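Local atomic coordinates of BH0493 protein (Bacillus halodurans C-125, PDB entry 2QEE), a protein that binds zinc and is probably a metal-dependent hydrolase of the amidohydrolase superfamily, of unknown physiological substrate. Residues C[314-319]-C[345-350]. Numbering follows the deposited sequence.
Sequences LARKFS and EMLGTS
Two neighbouring helices of the (beta/alpha)-barrel expected of an amidohydrolase, 308-317 and 333-347, meet here near their C-terminal ends, where Arg316 and Ala315 face Met346 and Leu347. Arg316 gives the one hydrogen bond of the contact. Its NH1 lies 2.8 Å from Met346 O, with a bent N-H...O angle of 137°. The oxygen comes in at the edge of the guanidinium, about 15° out of its plane. The chain of Arg316 is extended at first, then bends at chi3 (55°), which brings NH1 round to this carbonyl. On the way it crosses the Met346 side chain at about a right angle, with Arg316 CD 3.9 Å from Met346 CB.

Next to this bond lies an apolar patch. Leu347 CD2 packs 3.8 Å from Arg316 CG, and its CD1 and CD2 both reach Ala315 CB. Ile323 of strand 321-323 also touches Ala315 and Leu347. The two helices are successive in the chain, joined through this strand in the beta/alpha order of the fold.

Helix 333-347 ends at Leu347. Gly348, with positive phi, is the second residue of a type II' beta turn from Leu347 to Ser350. Leu347 O takes two bonds in it, from Ser350 N at 3.0 Å and from Ser350 OG at 2.8 Å, the latter in the carbonyl plane on a lone pair.

In the second subunit, Glu56 forms a salt bridge with Arg316 NH1 and Tyr52 O accepts from Arg316 NH2. A leucine in place of Arg316 would probably leave Met346 O without this donor and take one positive partner from Glu56 of the second subunit.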
ATOM      1  N   LEU C 314     -15.350   0.118   4.168  1.00 13.10           N
ATOM      2  CA  LEU C 314     -16.745  -0.031   3.721  1.00 14.96           C
ATOM      3  C   LEU C 314     -17.476  -1.081   4.597  1.00 14.75           C
ATOM      4  O   LEU C 314     -18.667  -0.912   4.912  1.00 16.19           O
ATOM      5  CB  LEU C 314     -16.753  -0.444   2.254  1.00 13.81           C
ATOM      6  CG  LEU C 314     -18.151  -0.298   1.594  1.00 18.11           C
ATOM      7  CD1 LEU C 314     -18.759   1.111   1.714  1.00 19.12           C
ATOM      8  CD2 LEU C 314     -18.016  -0.701   0.123  1.00 14.06           C
ATOM      9  N   ALA C 315     -16.776  -2.159   4.947  1.00 13.52           N
ATOM     10  CA  ALA C 315     -17.322  -3.188   5.903  1.00 13.36           C
ATOM     11  C   ALA C 315     -17.675  -2.522   7.261  1.00 15.51           C
ATOM     12  O   ALA C 315     -18.668  -2.892   7.942  1.00 16.28           O
ATOM     13  CB  ALA C 315     -16.339  -4.310   6.129  1.00 14.47           C
ATOM     14  N   ARG C 316     -16.853  -1.578   7.700  1.00 14.75           N
ATOM     15  CA  ARG C 316     -17.237  -0.834   8.923  1.00 15.13           C
ATOM     16  C   ARG C 316     -18.574  -0.117   8.765  1.00 18.54           C
ATOM     17  O   ARG C 316     -19.239   0.128   9.756  1.00 17.19           O
ATOM     18  CB  ARG C 316     -16.222   0.231   9.303  1.00 15.32           C
ATOM     19  CG  ARG C 316     -14.861  -0.345   9.756  1.00 15.64           C
ATOM     20  CD  ARG C 316     -13.929   0.802  10.229  1.00 14.16           C
ATOM     21  NE  ARG C 316     -14.493   1.668  11.294  1.00 12.98           N
ATOM     22  CZ  ARG C 316     -14.427   1.363  12.592  1.00 17.21           C
ATOM     23  NH1 ARG C 316     -13.849   0.232  13.007  1.00 13.22           N
ATOM     24  NH2 ARG C 316     -14.990   2.177  13.479  1.00 17.13           N
ATOM     25  N   LYS C 317     -18.932   0.254   7.539  1.00 17.96           N
ATOM     26  CA  LYS C 317     -20.187   1.044   7.336  1.00 15.86           C
ATOM     27  C   LYS C 317     -21.427   0.175   7.227  1.00 18.65           C
ATOM     28  O   LYS C 317     -22.520   0.619   7.563  1.00 20.12           O
ATOM     29  CB  LYS C 317     -20.143   1.866   6.060  1.00 15.75           C
ATOM     30  CG  LYS C 317     -18.911   2.763   5.896  1.00 19.95           C
ATOM     31  CD  LYS C 317     -18.883   3.788   7.009  1.00 17.95           C
ATOM     32  CE  LYS C 317     -17.754   3.530   8.034  1.00 21.58           C
ATOM     33  NZ  LYS C 317     -17.708   4.681   9.061  1.00 19.60           N
ATOM     34  N   PHE C 318     -21.248  -1.027   6.706  1.00 15.10           N
ATOM     35  CA  PHE C 318     -22.416  -1.884   6.333  1.00 16.45           C
ATOM     36  C   PHE C 318     -22.364  -3.275   6.862  1.00 17.67           C
ATOM     37  O   PHE C 318     -21.522  -4.056   6.441  1.00 16.57           O
ATOM     38  CB  PHE C 318     -22.626  -1.931   4.800  1.00 15.69           C
ATOM     39  CG  PHE C 318     -22.914  -0.594   4.219  1.00 16.12           C
ATOM     40  CD1 PHE C 318     -24.197  -0.043   4.309  1.00 15.36           C
ATOM     41  CD2 PHE C 318     -21.922   0.129   3.612  1.00 14.99           C
ATOM     42  CE1 PHE C 318     -24.454   1.205   3.809  1.00 18.62           C
ATOM     43  CE2 PHE C 318     -22.156   1.364   3.088  1.00 15.48           C
ATOM     44  CZ  PHE C 318     -23.451   1.928   3.180  1.00 19.84           C
ATOM     45  N   SER C 319     -23.345  -3.650   7.699  1.00 16.08           N
ATOM     46  CA  SER C 319     -23.367  -4.979   8.258  1.00 17.75           C
ATOM     47  C   SER C 319     -23.822  -6.052   7.279  1.00 16.19           C
ATOM     48  O   SER C 319     -23.642  -7.214   7.546  1.00 17.39           O
ATOM     49  CB  SER C 319     -24.244  -5.040   9.510  1.00 19.73           C
ATOM     50  OG  SER C 319     -25.592  -4.592   9.244  1.00 22.04           O
ATOM     51  N   GLU C 345      -7.621  -4.992  12.695  1.00 12.04           N
ATOM     52  CA  GLU C 345      -7.572  -3.686  13.447  1.00 11.77           C
ATOM     53  C   GLU C 345      -8.887  -2.902  13.362  1.00 12.47           C
ATOM     54  O   GLU C 345      -9.287  -2.274  14.325  1.00 11.77           O
ATOM     55  CB  GLU C 345      -6.354  -2.818  12.964  1.00 10.82           C
ATOM     56  CG  GLU C 345      -5.043  -3.526  13.489  1.00  9.54           C
ATOM     57  CD  GLU C 345      -3.737  -3.040  12.870  1.00 13.23           C
ATOM     58  OE1 GLU C 345      -3.712  -2.005  12.131  1.00 13.69           O
ATOM     59  OE2 GLU C 345      -2.730  -3.760  13.174  1.00 14.36           O
ATOM     60  N   MET C 346      -9.585  -2.968  12.206  1.00 12.87           N
ATOM     61  CA  MET C 346     -10.799  -2.174  12.003  1.00 13.76           C
ATOM     62  C   MET C 346     -12.100  -2.942  12.155  1.00 13.04           C
ATOM     63  O   MET C 346     -13.180  -2.327  12.208  1.00 16.31           O
ATOM     64  CB  MET C 346     -10.786  -1.540  10.595  1.00 15.90           C
ATOM     65  CG  MET C 346      -9.995  -0.233  10.586  1.00 18.29           C
ATOM     66  SD  MET C 346     -10.017   0.568   8.985  1.00 19.54           S
ATOM     67  CE  MET C 346      -8.686  -0.397   8.276  1.00 11.66           C
ATOM     68  N   LEU C 347     -11.993  -4.265  12.141  1.00 11.24           N
ATOM     69  CA  LEU C 347     -13.219  -5.112  12.172  1.00 11.59           C
ATOM     70  C   LEU C 347     -13.208  -6.128  13.307  1.00 13.70           C
ATOM     71  O   LEU C 347     -14.173  -6.894  13.468  1.00 13.78           O
ATOM     72  CB  LEU C 347     -13.399  -5.867  10.844  1.00 12.23           C
ATOM     73  CG  LEU C 347     -13.503  -4.986   9.573  1.00 12.09           C
ATOM     74  CD1 LEU C 347     -13.574  -5.946   8.384  1.00 11.42           C
ATOM     75  CD2 LEU C 347     -14.741  -4.108   9.631  1.00 12.94           C
ATOM     76  N   GLY C 348     -12.111  -6.218  14.074  1.00 11.81           N
ATOM     77  CA  GLY C 348     -12.088  -7.241  15.118  1.00 12.09           C
ATOM     78  C   GLY C 348     -12.080  -8.622  14.467  1.00 13.72           C
ATOM     79  O   GLY C 348     -11.263  -8.907  13.639  1.00 13.46           O
ATOM     80  N   THR C 349     -13.003  -9.488  14.876  1.00 13.73           N
ATOM     81  CA  THR C 349     -13.117 -10.802  14.253  1.00 14.20           C
ATOM     82  C   THR C 349     -14.314 -10.908  13.276  1.00 14.13           C
ATOM     83  O   THR C 349     -14.677 -12.051  12.851  1.00 15.50           O
ATOM     84  CB  THR C 349     -13.289 -11.918  15.321  1.00 15.72           C
ATOM     85  OG1 THR C 349     -14.450 -11.600  16.089  1.00 14.55           O
ATOM     86  CG2 THR C 349     -12.015 -11.992  16.222  1.00 17.00           C
ATOM     87  N   SER C 350     -14.899  -9.778  12.882  1.00 12.32           N
ATOM     88  CA  SER C 350     -16.112  -9.772  12.013  1.00 12.57           C
ATOM     89  C   SER C 350     -15.802  -9.830  10.480  1.00 13.84           C
ATOM     90  O   SER C 350     -16.317  -9.022   9.680  1.00 13.89           O
ATOM     91  CB  SER C 350     -17.044  -8.585  12.361  1.00 13.82           C
ATOM     92  OG  SER C 350     -16.514  -7.292  12.058  1.00 14.79           O
TER